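Local coordinates for protein alpha-glucosidase YIHQ (Escherichia coli, PDB 5AEG) that hydrolyses sulfoquinovosyl diacylglycerides, and simpler sulfoquinovosides such as sulfoquinovosyl glycerol, releasing the sulfonated sugar sulfoquinovose as a source of carbon and sulfur, at residues A[205-208]-A[212-215]; A[136-139]-A[143-146]. One frame throughout, in Å; residues are numbered along the deposited sequence.

Both contacts belong to neighbouring parts of the same beta region, their centres about 11 Å apart, and both are partly buried: four of seven touching residues are buried in contact 1, one of three, Phe146, in contact 2. Contact 1 pairs the two strands of a hairpin through backbone hydrogen bonds, with Phe205 and Leu215 on one face and acidic groups bridged by water on the other. Contact 2 has no hydrogen bond between its segments; a loop tyrosine rests against a lysine and a phenylalanine, burying less than half as much surface. Strand 145-148 runs beside strand 203-206: Phe205 O and Phe146 N, 2.9 Å apart, probably hydrogen bond, as do Phe207 O and Gly143 N. Neither reaches an annotated site.

Contact 1 of 2, residues A[205-208]-A[212-215]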
# COMPACT_ATOMS: atom_id res chain seq x y z
N PHE A 205 15.58 7.21 -2.72
CA PHE A 205 15.65 7.05 -4.21
C PHE A 205 15.42 8.37 -4.84
O PHE A 205 14.30 8.91 -4.74
CB PHE A 205 14.65 5.97 -4.69
CG PHE A 205 15.06 4.53 -4.50
CD1 PHE A 205 16.04 4.12 -3.59
CD2 PHE A 205 14.35 3.55 -5.16
CE1 PHE A 205 16.34 2.80 -3.44
CE2 PHE A 205 14.70 2.20 -5.04
CZ PHE A 205 15.67 1.82 -4.16
N ASP A 206 16.46 8.95 -5.47
CA ASP A 206 16.38 10.30 -5.95
C ASP A 206 16.23 10.26 -7.48
O ASP A 206 17.13 9.85 -8.23
CB ASP A 206 17.58 11.11 -5.49
CG ASP A 206 17.53 12.54 -5.93
OD1 ASP A 206 16.54 13.00 -6.53
OD2 ASP A 206 18.45 13.27 -5.61
N PHE A 207 15.06 10.67 -7.95
CA PHE A 207 14.73 10.65 -9.37
C PHE A 207 14.73 12.05 -9.97
O PHE A 207 14.10 12.27 -11.01
CB PHE A 207 13.37 9.91 -9.57
CG PHE A 207 13.37 8.50 -9.10
CD1 PHE A 207 14.18 7.54 -9.69
CD2 PHE A 207 12.57 8.11 -8.04
CE1 PHE A 207 14.13 6.25 -9.27
CE2 PHE A 207 12.56 6.85 -7.58
CZ PHE A 207 13.34 5.90 -8.20
N SER A 208 15.47 12.96 -9.37
CA SER A 208 15.46 14.40 -9.71
C SER A 208 16.35 14.73 -10.92
O SER A 208 16.06 15.65 -11.70
CB SER A 208 16.04 15.23 -8.55
OG SER A 208 15.08 15.13 -7.54
N TYR A 212 20.66 10.75 -14.39
CA TYR A 212 20.89 9.62 -13.57
C TYR A 212 19.86 9.56 -12.40
O TYR A 212 19.33 10.55 -11.96
CB TYR A 212 22.34 9.61 -13.00
CG TYR A 212 22.63 10.83 -12.21
CD1 TYR A 212 22.30 10.87 -10.83
CD2 TYR A 212 23.18 11.97 -12.79
CE1 TYR A 212 22.51 11.99 -10.09
CE2 TYR A 212 23.41 13.14 -12.04
CZ TYR A 212 23.08 13.10 -10.67
OH TYR A 212 23.22 14.13 -9.86
N HIS A 213 19.64 8.35 -11.96
CA HIS A 213 18.90 8.12 -10.68
C HIS A 213 19.96 7.91 -9.60
O HIS A 213 20.96 7.24 -9.87
CB HIS A 213 18.10 6.85 -10.81
CG HIS A 213 17.19 6.84 -12.00
ND1 HIS A 213 16.50 7.94 -12.43
CD2 HIS A 213 16.90 5.85 -12.86
CE1 HIS A 213 15.80 7.63 -13.49
NE2 HIS A 213 16.04 6.36 -13.79
N GLU A 214 19.75 8.41 -8.40
CA GLU A 214 20.77 8.15 -7.36
C GLU A 214 20.06 7.48 -6.22
O GLU A 214 19.07 8.04 -5.65
CB GLU A 214 21.38 9.46 -6.86
CG GLU A 214 22.51 9.20 -5.81
CD GLU A 214 23.33 10.43 -5.54
OE1 GLU A 214 22.87 11.26 -4.72
OE2 GLU A 214 24.38 10.63 -6.16
N LEU A 215 20.55 6.32 -5.87
CA LEU A 215 20.03 5.48 -4.83
C LEU A 215 20.98 5.53 -3.64
O LEU A 215 22.15 5.07 -3.74
CB LEU A 215 19.92 4.08 -5.33
CG LEU A 215 19.24 3.86 -6.70
CD1 LEU A 215 19.11 2.36 -6.89
CD2 LEU A 215 17.92 4.51 -6.79
O HOH W 1 18.72 11.81 -9.61
O HOH W 2 20.24 11.97 -4.00
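Asp206 and Glu214 form an antiparallel hydrogen-bonded pair: Asp206 N donates to Glu214 O at 2.8 Å, and Glu214 N returns a bond to Asp206 O at 3.0 Å. The next pair, Phe205 with Leu215, is non-hydrogen-bonded; across it the contact is made by side chains, while the two backbones bond outward to Phe146 and Leu119. Leu215 lays its CD2 methyl over one face of the Phe205 ring, 3.8 Å from the centroid, a CH-pi contact suited to a buried position. Beyond Asp206, the Phe207 ring turns its edge to the face of His213 with the planes at 75°, so that Phe207 CD1 lies 3.6 Å from His213 ND1.

Asp206 and Glu214 point to the face opposite Phe205 and Leu215, which is partly exposed and can hold charge. Ser208 OG meets Asp206 OD1 nearly along its C-O axis at 2.8 Å, and Ser208 N comes from above the carboxylate plane. A water touches both Asp206 OD2 and Glu214 OE1 and may ease the like charges; Glu214 OE2 also has a salt bridge to Arg120. A second water donates to both Asp206 O and Tyr212 O, bridging the two backbones. The bond from Ser208 N makes an Asx turn in the chain after Asp206, within a beta hairpin of the galactose mutarotase-like N-terminal region of this family 31 glycosidase.

Contact 2 of 2, residues A[136-139]-A[143-146]; sequences FSYF and GKPF
Tyr138 meets Lys144 and Phe146 with different parts of its side chain, crossing each at about a right angle. Lys144 comes over one face of the tyrosine ring, its CG 4.3 Å above the plane and displaced toward the rim. Bends at chi2 and chi3 (-73° and -103°) fold the lysine chain back, bringing CE to 3.6 Å from the phenol OH of Tyr138. The touch is made by methylene carbons, and the ammonium NZ stays 4.1 Å from Tyr138 OH. A long, flexible lysine fits this partly exposed place, because its carbons can cover an aromatic surface while its charge finds another partner, here a cation-pi contact with Tyr177.

Phe146 approaches the root of the tyrosine. The rim of its ring leads, and CZ comes 4.0 Å from Tyr138 CD2 and 4.1 Å from Tyr138 CB. This gives the buried phenylalanine ring an apolar neighbour, and Leu141 packs on it as well. Tyrosine suits the opposing position, since its ring carbons serve the packing while the hydroxyl lies beside Lys144 CE.

The contact thus lays the loop that follows strand 129-133 against Lys144, just before strand 145-148, and Phe146 within it. That strand pairs with strand 203-206 through Phe205, whereas Phe139, directed away from the contact, packs on Leu491 and Met495 of helix 486-495.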
# COMPACT_ATOMS: atom_id res chain seq x y z
N PHE A 136 1.20 8.46 -2.53
CA PHE A 136 -0.09 9.15 -2.49
C PHE A 136 -0.13 10.54 -3.12
O PHE A 136 -1.22 11.05 -3.35
CB PHE A 136 -0.53 9.23 -1.01
CG PHE A 136 -0.96 7.94 -0.39
CD1 PHE A 136 -0.02 7.12 0.23
CD2 PHE A 136 -2.31 7.60 -0.30
CE1 PHE A 136 -0.37 5.94 0.82
CE2 PHE A 136 -2.68 6.45 0.33
CZ PHE A 136 -1.70 5.61 0.87
N SER A 137 1.02 11.21 -3.31
CA SER A 137 1.08 12.51 -3.95
C SER A 137 1.59 12.51 -5.40
O SER A 137 1.33 13.45 -6.17
CB SER A 137 1.99 13.48 -3.15
OG SER A 137 1.47 13.73 -1.85
N TYR A 138 2.35 11.48 -5.76
CA TYR A 138 2.97 11.35 -7.07
C TYR A 138 2.72 9.94 -7.55
O TYR A 138 2.75 8.99 -6.73
CB TYR A 138 4.48 11.63 -7.01
CG TYR A 138 4.75 13.10 -6.77
CD1 TYR A 138 4.55 14.03 -7.79
CD2 TYR A 138 5.10 13.57 -5.50
CE1 TYR A 138 4.70 15.42 -7.54
CE2 TYR A 138 5.30 14.91 -5.26
CZ TYR A 138 5.12 15.83 -6.25
OH TYR A 138 5.33 17.14 -5.93
N PHE A 139 2.46 9.78 -8.86
CA PHE A 139 2.52 8.44 -9.43
C PHE A 139 3.81 8.39 -10.22
O PHE A 139 4.73 7.61 -9.85
CB PHE A 139 1.25 8.13 -10.28
CG PHE A 139 1.30 6.82 -11.02
CD1 PHE A 139 1.86 5.65 -10.44
CD2 PHE A 139 0.80 6.75 -12.33
CE1 PHE A 139 1.96 4.45 -11.15
CE2 PHE A 139 0.87 5.57 -13.04
CZ PHE A 139 1.41 4.40 -12.44
N GLY A 143 11.62 13.70 -11.14
CA GLY A 143 11.69 15.06 -10.68
C GLY A 143 11.87 15.22 -9.17
O GLY A 143 12.20 16.29 -8.73
N LYS A 144 11.75 14.15 -8.40
CA LYS A 144 11.76 14.28 -6.95
C LYS A 144 12.50 13.14 -6.30
O LYS A 144 12.59 12.02 -6.86
CB LYS A 144 10.31 14.20 -6.40
CG LYS A 144 9.36 15.30 -6.84
CD LYS A 144 9.71 16.59 -6.14
CE LYS A 144 8.77 16.92 -4.98
NZ LYS A 144 9.01 18.32 -4.48
N PRO A 145 12.95 13.37 -5.04
CA PRO A 145 13.48 12.33 -4.21
C PRO A 145 12.44 11.72 -3.28
O PRO A 145 11.53 12.39 -2.82
CB PRO A 145 14.62 13.05 -3.45
CG PRO A 145 14.00 14.44 -3.19
CD PRO A 145 13.22 14.71 -4.46
N PHE A 146 12.62 10.44 -3.03
CA PHE A 146 11.73 9.65 -2.16
C PHE A 146 12.52 8.89 -1.12
O PHE A 146 12.99 7.75 -1.36
CB PHE A 146 10.80 8.73 -2.95
CG PHE A 146 9.85 9.50 -3.83
CD1 PHE A 146 10.29 9.96 -5.07
CD2 PHE A 146 8.55 9.79 -3.42
CE1 PHE A 146 9.48 10.71 -5.87
CE2 PHE A 146 7.74 10.58 -4.22
CZ PHE A 146 8.21 11.07 -5.43